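PDB 7LT2: cyclic GMP-AMP synthase-like receptor from Tribolium castaneum, which senses double-stranded RNA in the cytoplasm and, in innate immune defence, makes the cyclic dinucleotide 2',3'-cGAMP from ATP and GTP. Local coordinates for residues A[246-251]-A[323-328]; A[94-99]-A[240-245]; A[197-202]-A[219-224]. All coordinates share one frame; numbering follows the deposited sequence.

Contact 1: residues A[246-251]-A[323-328]; sequences EQERVL and YYWCRK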
loop_
_atom_site.group_PDB
_atom_site.type_symbol
_atom_site.label_atom_id
_atom_site.label_comp_id
_atom_site.label_asym_id
_atom_site.label_seq_id
_atom_site.Cartn_x
_atom_site.Cartn_y
_atom_site.Cartn_z
ATOM N N GLU A 246 3.936 0.934 7.864
ATOM C CA GLU A 246 4.921 0.070 8.503
ATOM C C GLU A 246 4.398 -0.453 9.833
ATOM O O GLU A 246 4.586 -1.631 10.162
ATOM C CB GLU A 246 6.247 0.813 8.687
ATOM C CG GLU A 246 7.424 -0.132 8.935
ATOM C CD GLU A 246 8.713 0.353 8.295
ATOM O OE1 GLU A 246 8.837 1.569 8.049
ATOM O OE2 GLU A 246 9.599 -0.487 8.035
ATOM N N GLN A 247 3.704 0.399 10.592
ATOM C CA GLN A 247 3.104 -0.032 11.852
ATOM C C GLN A 247 1.895 -0.933 11.620
ATOM O O GLN A 247 1.697 -1.908 12.354
ATOM C CB GLN A 247 2.708 1.187 12.684
ATOM C CG GLN A 247 3.900 1.960 13.248
ATOM C CD GLN A 247 4.529 2.907 12.240
ATOM O OE1 GLN A 247 3.932 3.230 11.208
ATOM N NE2 GLN A 247 5.740 3.364 12.540
ATOM N N GLU A 248 1.070 -0.617 10.614
ATOM C CA GLU A 248 -0.069 -1.478 10.295
ATOM C C GLU A 248 0.384 -2.889 9.942
ATOM O O GLU A 248 -0.280 -3.872 10.300
ATOM C CB GLU A 248 -0.879 -0.882 9.139
ATOM C CG GLU A 248 -1.646 0.377 9.495
ATOM C CD GLU A 248 -2.287 1.043 8.287
ATOM O OE1 GLU A 248 -2.326 0.423 7.205
ATOM O OE2 GLU A 248 -2.766 2.186 8.425
ATOM N N ARG A 249 1.502 -3.010 9.227
ATOM C CA ARG A 249 1.985 -4.328 8.830
ATOM C C ARG A 249 2.366 -5.169 10.044
ATOM O O ARG A 249 2.170 -6.390 10.046
ATOM C CB ARG A 249 3.171 -4.183 7.872
ATOM C CG ARG A 249 3.623 -5.499 7.255
ATOM C CD ARG A 249 4.502 -5.259 6.047
ATOM N NE ARG A 249 3.774 -4.609 4.960
ATOM C CZ ARG A 249 4.357 -4.026 3.922
ATOM N NH1 ARG A 249 5.672 -3.995 3.795
ATOM N NH2 ARG A 249 3.597 -3.451 2.990
ATOM N N VAL A 250 2.912 -4.538 11.089
ATOM C CA VAL A 250 3.233 -5.278 12.309
ATOM C C VAL A 250 1.958 -5.662 13.052
ATOM O O VAL A 250 1.837 -6.781 13.567
ATOM C CB VAL A 250 4.185 -4.460 13.204
ATOM C CG1 VAL A 250 4.530 -5.233 14.481
ATOM C CG2 VAL A 250 5.447 -4.105 12.440
ATOM N N LEU A 251 0.979 -4.753 13.097
ATOM C CA LEU A 251 -0.283 -5.027 13.784
ATOM C C LEU A 251 -0.994 -6.250 13.208
ATOM O O LEU A 251 -1.599 -7.029 13.956
ATOM C CB LEU A 251 -1.201 -3.803 13.711
ATOM C CG LEU A 251 -0.927 -2.632 14.658
ATOM C CD1 LEU A 251 -1.819 -1.449 14.308
ATOM C CD2 LEU A 251 -1.148 -3.060 16.112
ATOM N N TYR A 323 -11.069 6.367 10.220
ATOM C CA TYR A 323 -9.642 6.217 9.983
ATOM C C TYR A 323 -8.973 5.808 11.289
ATOM O O TYR A 323 -9.192 6.429 12.332
ATOM C CB TYR A 323 -9.084 7.540 9.447
ATOM C CG TYR A 323 -7.615 7.569 9.084
ATOM C CD1 TYR A 323 -7.002 6.504 8.434
ATOM C CD2 TYR A 323 -6.847 8.694 9.362
ATOM C CE1 TYR A 323 -5.659 6.555 8.095
ATOM C CE2 TYR A 323 -5.511 8.752 9.030
ATOM C CZ TYR A 323 -4.921 7.684 8.397
ATOM O OH TYR A 323 -3.582 7.759 8.069
ATOM N N TYR A 324 -8.203 4.720 11.243
ATOM C CA TYR A 324 -7.691 4.135 12.479
ATOM C C TYR A 324 -6.761 5.089 13.218
ATOM O O TYR A 324 -6.701 5.067 14.454
ATOM C CB TYR A 324 -6.971 2.822 12.169
ATOM C CG TYR A 324 -6.368 2.145 13.377
ATOM C CD1 TYR A 324 -7.173 1.503 14.313
ATOM C CD2 TYR A 324 -4.994 2.143 13.580
ATOM C CE1 TYR A 324 -6.622 0.878 15.421
ATOM C CE2 TYR A 324 -4.438 1.515 14.678
ATOM C CZ TYR A 324 -5.258 0.892 15.597
ATOM O OH TYR A 324 -4.707 0.273 16.696
ATOM N N TRP A 325 -6.045 5.937 12.484
ATOM C CA TRP A 325 -5.042 6.814 13.070
ATOM C C TRP A 325 -5.560 8.212 13.373
ATOM O O TRP A 325 -4.911 8.945 14.125
ATOM C CB TRP A 325 -3.830 6.900 12.136
ATOM C CG TRP A 325 -3.254 5.551 11.861
ATOM C CD1 TRP A 325 -3.459 4.781 10.755
ATOM C CD2 TRP A 325 -2.404 4.793 12.729
ATOM N NE1 TRP A 325 -2.777 3.592 10.875
ATOM C CE2 TRP A 325 -2.119 3.576 12.079
ATOM C CE3 TRP A 325 -1.844 5.034 13.988
ATOM C CZ2 TRP A 325 -1.301 2.595 12.647
ATOM C CZ3 TRP A 325 -1.033 4.064 14.551
ATOM C CH2 TRP A 325 -0.772 2.856 13.881
ATOM N N CYS A 326 -6.704 8.600 12.812
ATOM C CA CYS A 326 -7.273 9.928 13.053
ATOM C C CYS A 326 -8.789 9.779 12.920
ATOM O O CYS A 326 -9.335 9.836 11.817
ATOM C CB CYS A 326 -6.709 10.949 12.078
ATOM S SG CYS A 326 -7.126 12.668 12.436
ATOM N N ARG A 327 -9.456 9.584 14.061
ATOM C CA ARG A 327 -10.840 9.117 14.053
ATOM C C ARG A 327 -11.809 10.114 13.432
ATOM O O ARG A 327 -12.887 9.710 12.982
ATOM C CB ARG A 327 -11.286 8.781 15.475
ATOM C CG ARG A 327 -11.011 9.883 16.477
ATOM C CD ARG A 327 -11.638 9.569 17.822
ATOM N NE ARG A 327 -13.089 9.466 17.725
ATOM C CZ ARG A 327 -13.907 10.506 17.631
ATOM N NH1 ARG A 327 -13.448 11.747 17.602
ATOM N NH2 ARG A 327 -15.218 10.296 17.561
ATOM N N LYS A 328 -11.460 11.402 13.394
ATOM C CA LYS A 328 -12.352 12.395 12.808
ATOM C C LYS A 328 -12.492 12.255 11.297
ATOM O O LYS A 328 -13.313 12.960 10.701
ATOM C CB LYS A 328 -11.871 13.803 13.160
ATOM C CG LYS A 328 -12.242 14.230 14.567
ATOM C CD LYS A 328 -11.928 15.697 14.800
ATOM C CE LYS A 328 -12.795 16.276 15.908
ATOM N NZ LYS A 328 -12.680 15.510 17.179
#

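Contact 2: residues A[94-99]-A[240-245]; sequences GFVWLK and WSLSFQ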
loop_
_atom_site.group_PDB
_atom_site.type_symbol
_atom_site.label_atom_id
_atom_site.label_comp_id
_atom_site.label_asym_id
_atom_site.label_seq_id
_atom_site.Cartn_x
_atom_site.Cartn_y
_atom_site.Cartn_z
ATOM N N GLY A 94 -6.347 13.682 8.930
ATOM C CA GLY A 94 -5.530 12.722 8.220
ATOM C C GLY A 94 -4.417 13.326 7.391
ATOM O O GLY A 94 -3.541 12.583 6.925
ATOM N N PHE A 95 -4.413 14.645 7.207
ATOM C CA PHE A 95 -3.427 15.318 6.378
ATOM C C PHE A 95 -2.632 16.313 7.208
ATOM O O PHE A 95 -3.125 16.857 8.200
ATOM C CB PHE A 95 -4.100 16.031 5.197
ATOM C CG PHE A 95 -4.784 15.090 4.251
ATOM C CD1 PHE A 95 -6.072 14.651 4.503
ATOM C CD2 PHE A 95 -4.130 14.627 3.121
ATOM C CE1 PHE A 95 -6.703 13.774 3.642
ATOM C CE2 PHE A 95 -4.757 13.751 2.254
ATOM C CZ PHE A 95 -6.044 13.323 2.517
ATOM N N VAL A 96 -1.389 16.547 6.791
ATOM C CA VAL A 96 -0.465 17.388 7.537
ATOM C C VAL A 96 0.210 18.371 6.591
ATOM O O VAL A 96 0.238 18.188 5.372
ATOM C CB VAL A 96 0.599 16.557 8.285
ATOM C CG1 VAL A 96 -0.062 15.584 9.265
ATOM C CG2 VAL A 96 1.481 15.809 7.292
ATOM N N TRP A 97 0.752 19.433 7.182
ATOM C CA TRP A 97 1.651 20.353 6.506
ATOM C C TRP A 97 3.058 20.166 7.057
ATOM O O TRP A 97 3.241 19.749 8.205
ATOM C CB TRP A 97 1.211 21.809 6.693
ATOM C CG TRP A 97 -0.075 22.157 6.011
ATOM C CD1 TRP A 97 -0.833 21.345 5.223
ATOM C CD2 TRP A 97 -0.752 23.420 6.056
ATOM N NE1 TRP A 97 -1.941 22.024 4.772
ATOM C CE2 TRP A 97 -1.915 23.298 5.271
ATOM C CE3 TRP A 97 -0.488 24.641 6.686
ATOM C CZ2 TRP A 97 -2.814 24.351 5.097
ATOM C CZ3 TRP A 97 -1.383 25.687 6.512
ATOM C CH2 TRP A 97 -2.530 25.534 5.725
ATOM N N LEU A 98 4.052 20.479 6.232
ATOM C CA LEU A 98 5.450 20.330 6.619
ATOM C C LEU A 98 6.199 21.573 6.170
ATOM O O LEU A 98 6.253 21.866 4.973
ATOM C CB LEU A 98 6.059 19.065 6.001
ATOM C CG LEU A 98 7.362 18.475 6.565
ATOM C CD1 LEU A 98 8.581 19.302 6.193
ATOM C CD2 LEU A 98 7.287 18.296 8.074
ATOM N N LYS A 99 6.777 22.300 7.119
ATOM C CA LYS A 99 7.557 23.482 6.795
ATOM C C LYS A 99 8.940 23.366 7.417
ATOM O O LYS A 99 9.158 22.626 8.379
ATOM C CB LYS A 99 6.861 24.774 7.263
ATOM C CG LYS A 99 6.577 24.850 8.752
ATOM C CD LYS A 99 6.051 26.233 9.125
ATOM C CE LYS A 99 5.385 26.234 10.492
ATOM N NZ LYS A 99 6.319 25.857 11.589
ATOM N N TRP A 240 -0.233 16.902 2.739
ATOM C CA TRP A 240 0.393 15.595 2.609
ATOM C C TRP A 240 -0.401 14.562 3.395
ATOM O O TRP A 240 -0.948 14.871 4.459
ATOM C CB TRP A 240 1.833 15.628 3.122
ATOM C CG TRP A 240 2.744 16.429 2.263
ATOM C CD1 TRP A 240 2.782 17.787 2.151
ATOM C CD2 TRP A 240 3.755 15.924 1.383
ATOM N NE1 TRP A 240 3.752 18.163 1.256
ATOM C CE2 TRP A 240 4.368 17.040 0.771
ATOM C CE3 TRP A 240 4.201 14.643 1.052
ATOM C CZ2 TRP A 240 5.402 16.909 -0.155
ATOM C CZ3 TRP A 240 5.234 14.514 0.136
ATOM C CH2 TRP A 240 5.819 15.643 -0.458
ATOM N N SER A 241 -0.462 13.340 2.871
ATOM C CA SER A 241 -1.048 12.217 3.589
ATOM C C SER A 241 -0.003 11.575 4.491
ATOM O O SER A 241 1.192 11.610 4.203
ATOM C CB SER A 241 -1.588 11.161 2.624
ATOM O OG SER A 241 -2.608 11.678 1.793
ATOM N N LEU A 242 -0.468 10.967 5.578
ATOM C CA LEU A 242 0.392 10.201 6.466
ATOM C C LEU A 242 0.341 8.731 6.087
ATOM O O LEU A 242 -0.723 8.203 5.747
ATOM C CB LEU A 242 -0.031 10.370 7.924
ATOM C CG LEU A 242 0.271 11.731 8.539
ATOM C CD1 LEU A 242 -0.623 11.961 9.728
ATOM C CD2 LEU A 242 1.734 11.823 8.951
ATOM N N SER A 243 1.492 8.075 6.136
ATOM C CA SER A 243 1.563 6.632 5.971
ATOM C C SER A 243 2.068 6.016 7.269
ATOM O O SER A 243 3.214 6.243 7.675
ATOM C CB SER A 243 2.455 6.234 4.802
ATOM O OG SER A 243 2.551 4.818 4.741
ATOM N N PHE A 244 1.196 5.251 7.919
ATOM C CA PHE A 244 1.558 4.408 9.047
ATOM C C PHE A 244 1.545 2.936 8.642
ATOM O O PHE A 244 1.301 2.053 9.469
ATOM C CB PHE A 244 0.620 4.678 10.222
ATOM C CG PHE A 244 0.612 6.122 10.669
ATOM C CD1 PHE A 244 1.743 6.687 11.236
ATOM C CD2 PHE A 244 -0.517 6.911 10.514
ATOM C CE1 PHE A 244 1.752 8.016 11.645
ATOM C CE2 PHE A 244 -0.522 8.238 10.923
ATOM C CZ PHE A 244 0.618 8.792 11.490
ATOM N N GLN A 245 1.816 2.675 7.357
ATOM C CA GLN A 245 1.748 1.316 6.824
ATOM C C GLN A 245 2.788 0.396 7.446
ATOM O O GLN A 245 2.570 -0.817 7.516
ATOM C CB GLN A 245 1.940 1.325 5.309
ATOM C CG GLN A 245 0.878 2.058 4.521
ATOM C CD GLN A 245 1.261 2.171 3.059
ATOM O OE1 GLN A 245 0.947 1.292 2.255
ATOM N NE2 GLN A 245 1.965 3.249 2.710
HETATM O O HOH W 1 -3.268 10.077 6.195
#

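Contact 3: residues A[197-202]-A[219-224]; sequences CFVFSG and KPEFFI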
loop_
_atom_site.group_PDB
_atom_site.type_symbol
_atom_site.label_atom_id
_atom_site.label_comp_id
_atom_site.label_asym_id
_atom_site.label_seq_id
_atom_site.Cartn_x
_atom_site.Cartn_y
_atom_site.Cartn_z
ATOM N N CYS A 197 8.407 10.096 -1.068
ATOM C CA CYS A 197 7.895 10.326 0.276
ATOM C C CYS A 197 8.976 10.959 1.146
ATOM O O CYS A 197 10.161 10.939 0.811
ATOM C CB CYS A 197 7.435 9.023 0.930
ATOM S SG CYS A 197 6.272 8.043 -0.061
ATOM N N PHE A 198 8.559 11.513 2.283
ATOM C CA PHE A 198 9.486 12.059 3.268
ATOM C C PHE A 198 9.282 11.357 4.604
ATOM O O PHE A 198 8.150 11.260 5.089
ATOM C CB PHE A 198 9.318 13.574 3.413
ATOM C CG PHE A 198 9.936 14.345 2.282
ATOM C CD1 PHE A 198 11.269 14.720 2.330
ATOM C CD2 PHE A 198 9.194 14.669 1.163
ATOM C CE1 PHE A 198 11.842 15.425 1.282
ATOM C CE2 PHE A 198 9.762 15.367 0.116
ATOM C CZ PHE A 198 11.085 15.744 0.174
ATOM N N VAL A 199 10.381 10.874 5.191
ATOM C CA VAL A 199 10.349 10.031 6.385
ATOM C C VAL A 199 10.850 10.825 7.586
ATOM O O VAL A 199 11.750 11.665 7.464
ATOM C CB VAL A 199 11.172 8.738 6.184
ATOM C CG1 VAL A 199 12.646 9.044 5.914
ATOM C CG2 VAL A 199 11.003 7.796 7.379
ATOM N N PHE A 200 10.248 10.570 8.746
ATOM C CA PHE A 200 10.536 11.316 9.964
ATOM C C PHE A 200 10.708 10.364 11.137
ATOM O O PHE A 200 10.238 9.224 11.113
ATOM C CB PHE A 200 9.426 12.321 10.265
ATOM C CG PHE A 200 9.210 13.302 9.161
ATOM C CD1 PHE A 200 9.972 14.449 9.087
ATOM C CD2 PHE A 200 8.266 13.060 8.178
ATOM C CE1 PHE A 200 9.785 15.354 8.061
ATOM C CE2 PHE A 200 8.075 13.959 7.152
ATOM C CZ PHE A 200 8.834 15.104 7.092
ATOM N N SER A 201 11.396 10.850 12.169
ATOM C CA SER A 201 11.648 10.087 13.382
ATOM C C SER A 201 10.479 10.224 14.352
ATOM O O SER A 201 9.567 11.038 14.169
ATOM C CB SER A 201 12.945 10.543 14.056
ATOM O OG SER A 201 12.790 11.832 14.632
ATOM N N GLY A 202 10.533 9.419 15.414
ATOM C CA GLY A 202 9.408 9.314 16.327
ATOM C C GLY A 202 9.010 10.625 16.974
ATOM O O GLY A 202 7.839 10.819 17.307
ATOM N N LYS A 219 9.507 0.324 15.610
ATOM C CA LYS A 219 9.064 0.979 14.378
ATOM C C LYS A 219 8.908 2.479 14.615
ATOM O O LYS A 219 7.800 3.023 14.527
ATOM C CB LYS A 219 7.755 0.369 13.881
ATOM C CG LYS A 219 7.863 -1.090 13.469
ATOM C CD LYS A 219 8.825 -1.249 12.297
ATOM C CE LYS A 219 8.896 -2.682 11.818
ATOM N NZ LYS A 219 9.813 -2.811 10.656
ATOM N N PRO A 220 10.007 3.183 14.903
ATOM C CA PRO A 220 9.887 4.594 15.304
ATOM C C PRO A 220 9.507 5.533 14.177
ATOM O O PRO A 220 8.980 6.616 14.459
ATOM C CB PRO A 220 11.287 4.927 15.834
ATOM C CG PRO A 220 12.186 4.026 15.055
ATOM C CD PRO A 220 11.411 2.734 14.904
ATOM N N GLU A 221 9.761 5.170 12.924
ATOM C CA GLU A 221 9.651 6.110 11.818
ATOM C C GLU A 221 8.309 5.988 11.107
ATOM O O GLU A 221 7.703 4.916 11.042
ATOM C CB GLU A 221 10.786 5.906 10.813
ATOM C CG GLU A 221 12.160 6.173 11.403
ATOM C CD GLU A 221 13.294 5.854 10.454
ATOM O OE1 GLU A 221 13.027 5.485 9.293
ATOM O OE2 GLU A 221 14.464 5.974 10.877
ATOM N N PHE A 222 7.856 7.112 10.569
ATOM C CA PHE A 222 6.676 7.160 9.717
ATOM C C PHE A 222 7.001 8.096 8.566
ATOM O O PHE A 222 8.017 8.795 8.584
ATOM C CB PHE A 222 5.446 7.648 10.486
ATOM C CG PHE A 222 5.543 9.078 10.910
ATOM C CD1 PHE A 222 6.320 9.440 12.000
ATOM C CD2 PHE A 222 4.873 10.067 10.210
ATOM C CE1 PHE A 222 6.425 10.761 12.386
ATOM C CE2 PHE A 222 4.974 11.396 10.593
ATOM C CZ PHE A 222 5.750 11.743 11.684
ATOM N N PHE A 223 6.145 8.125 7.548
ATOM C CA PHE A 223 6.439 9.011 6.434
ATOM C C PHE A 223 5.170 9.662 5.909
ATOM O O PHE A 223 4.049 9.254 6.225
ATOM C CB PHE A 223 7.216 8.297 5.303
ATOM C CG PHE A 223 6.585 7.026 4.782
ATOM C CD1 PHE A 223 6.839 5.805 5.390
ATOM C CD2 PHE A 223 5.814 7.048 3.629
ATOM C CE1 PHE A 223 6.291 4.629 4.885
ATOM C CE2 PHE A 223 5.268 5.883 3.112
ATOM C CZ PHE A 223 5.505 4.670 3.745
ATOM N N ILE A 224 5.370 10.733 5.147
ATOM C CA ILE A 224 4.278 11.458 4.515
ATOM C C ILE A 224 4.324 11.185 3.021
ATOM O O ILE A 224 5.393 10.990 2.430
ATOM C CB ILE A 224 4.314 12.975 4.808
ATOM C CG1 ILE A 224 5.582 13.627 4.235
ATOM C CG2 ILE A 224 4.156 13.222 6.306
ATOM C CD1 ILE A 224 5.656 15.163 4.447
#

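Contact 1: residues A[246-251]-A[323-328]
Trp325 and Glu248 share the one hydrogen bond that crosses between 246-251 and 323-328. The indole NE1 donates to Glu248 OE2 over 2.8 Å with an N-H...O angle of 153°, and the acceptor lies in the indole plane. OE2 receives it through its anti lone pair, the one turned away from OE1. OE2 and CG of Glu248 both lie at the ring edge, and the carboxylate and indole planes are 11° apart, nearly coplanar; CG approaches Trp325 CZ2 at 3.9 Å. With CG anti to its own carbonyl carbon (chi1 -70°) and the chain extended beyond it, the glutamate reaches the indole although its CB does not head that way.

Apolar contacts flank the bond. Gln247 CB comes within 4.0 Å of Trp325 CH2 at the far end of the indole, and Leu251 CD1 meets Tyr324 CE2 tip to tip at 4.0 Å. The contact joins the short helix 245-251, in the nucleotidyltransferase sequence family, to a loop of the HhH/H2TH-like family that follows helix 301-318. Glu246, Gln247 and Glu248 are assigned by similarity to the ATP and GTP sites.

Within the loop, Tyr324 CD2 sits 3.5 Å above the indole plane of Trp325, over its centre; one face of the indole is thus covered by Tyr324 of the same loop. Further out, Glu248 OE2 is also hydrogen-bonded to Tyr279 OH, while OE1 forms a salt bridge with Lys282; three partners, Trp325 NE1, Tyr279 OH and Lys282 NZ, thus grip this buried carboxylate. The amide of Gln247 turns to the backbone oxygens of Lys219 and Glu221, and a cation-pi contact with Arg211 backs Tyr324.

Contact 2: residues A[94-99]-A[240-245]
The ring of Phe95 meets Ser241 obliquely, through its CE2 atom, which lies 3.0 Å from Ser241 OG; the backbone oxygen of Trp240 approaches the same ring, also at an oblique angle. The hydroxyl is hydrogen-bonded to Lys227 O, and its approach to CE2 is a close side contact. The second flat group, the indole of Trp240, has Val96 O at its edge, near the ring plane, and its NE1 is hydrogen-bonded to Leu129 O.

Between these aromatic groups the backbones pair. Val96 and Trp240 form an antiparallel hydrogen-bonded pair: Val96 N reaches Trp240 O at 2.9 Å, and the return bond from Trp240 N to Val96 O measures 3.0 Å with an N-H...O angle of 169°. Phe95 and Ser241 make the neighbouring non-hydrogen-bonded pair, where Phe95 CA approaches Trp240 O at 3.2 Å in a CA-H...O contact. The short strand axes nevertheless stand 111° apart, which fits a pairing confined to two bridges in the mixed sheet of the nucleotidyltransferase fold. There, strand 240-243 lies between 95-100 and 222-225.

Past the bridges, one water takes over the link, donating to Gly94 O at 2.6 Å and accepting from Leu242 N at 3.0 Å. On the sheet face opposite Phe95 and Ser241, Val96 CG1 packs on Leu242 CD1 at 3.7 Å, the two side chains crossing at about a right angle. With CG1 anti to its carbonyl carbon (chi1 -59°), that methyl of Val96 meets Leu242, while CG2 is left 4.2 Å from Trp240 CB. Ser241 to Gln245 belong by similarity to the GTP site, with Phe244 at the N-cap position of the helix that follows.

Contact 3: residues A[197-202]-A[219-224]
Phe200 and Ile224 meet in the tightly packed half of this antiparallel pairing, where Ile224 CD1 touches Phe200 CE2 at 3.8 Å from the edge of the ring, near its plane. Phe198 and Phe222 share that sheet face, and Phe200 CB rests 4.0 Å from Phe222 CZ. The two phenyl rings of Phe200 and Phe222 are oblique, their centroids 6.0 Å apart and planes at 35°. Four backbone bonds run beneath, two in each of the pairs Phe198-Ile224 and Phe200-Phe222.

On the other face, Val199 and Phe223 form the non-hydrogen-bonded pair between them, with CA atoms only 4.0 Å apart. Phe223 CD2 meets Cys197 CB at 3.7 Å, and Cys197 SG stands obliquely 4.8 Å from the ring centroid in a sulfur-aromatic contact.

Toward the solvent side, regular pairing ends. Gly202 CA approaches Pro220 O at 3.3 Å, but the nearby Gly202 N is badly angled for a bond. Glu221 lays CB against Phe200 O. The chemistry is therefore divided: buried apolar packing and paired amides hold strands 188-200 and 222-225 together within the mixed sheet of the nucleotidyltransferase domain, whereas at the partly exposed end the contact is largely backbone packing, and the Glu221 carboxylate turns to salt bridges with Arg51 and Arg52 outside the pair, which would probably stabilise its ionised form.

From the N terminus, 94-99 is the first segment, and its partner 240-245 comes 141 residues later, making contact 2 the closure of the longest loop. Contact 3 lies wholly within that span: 197-202 pairs with 219-224 across 16 intervening residues of irregular chain. Strands 222-225 and 240-243 are sheet neighbours, so the two contacts continue one sheet, with Ser243 N probably hydrogen-bonded to Phe223 O. Contact 1 opens only afterwards, on the helix directly following strand 240-243, and closes a largely helical loop at 323-328. It thereby ties the sheet to the helical HhH/H2TH-like part, where Trp325 packs on Phe244.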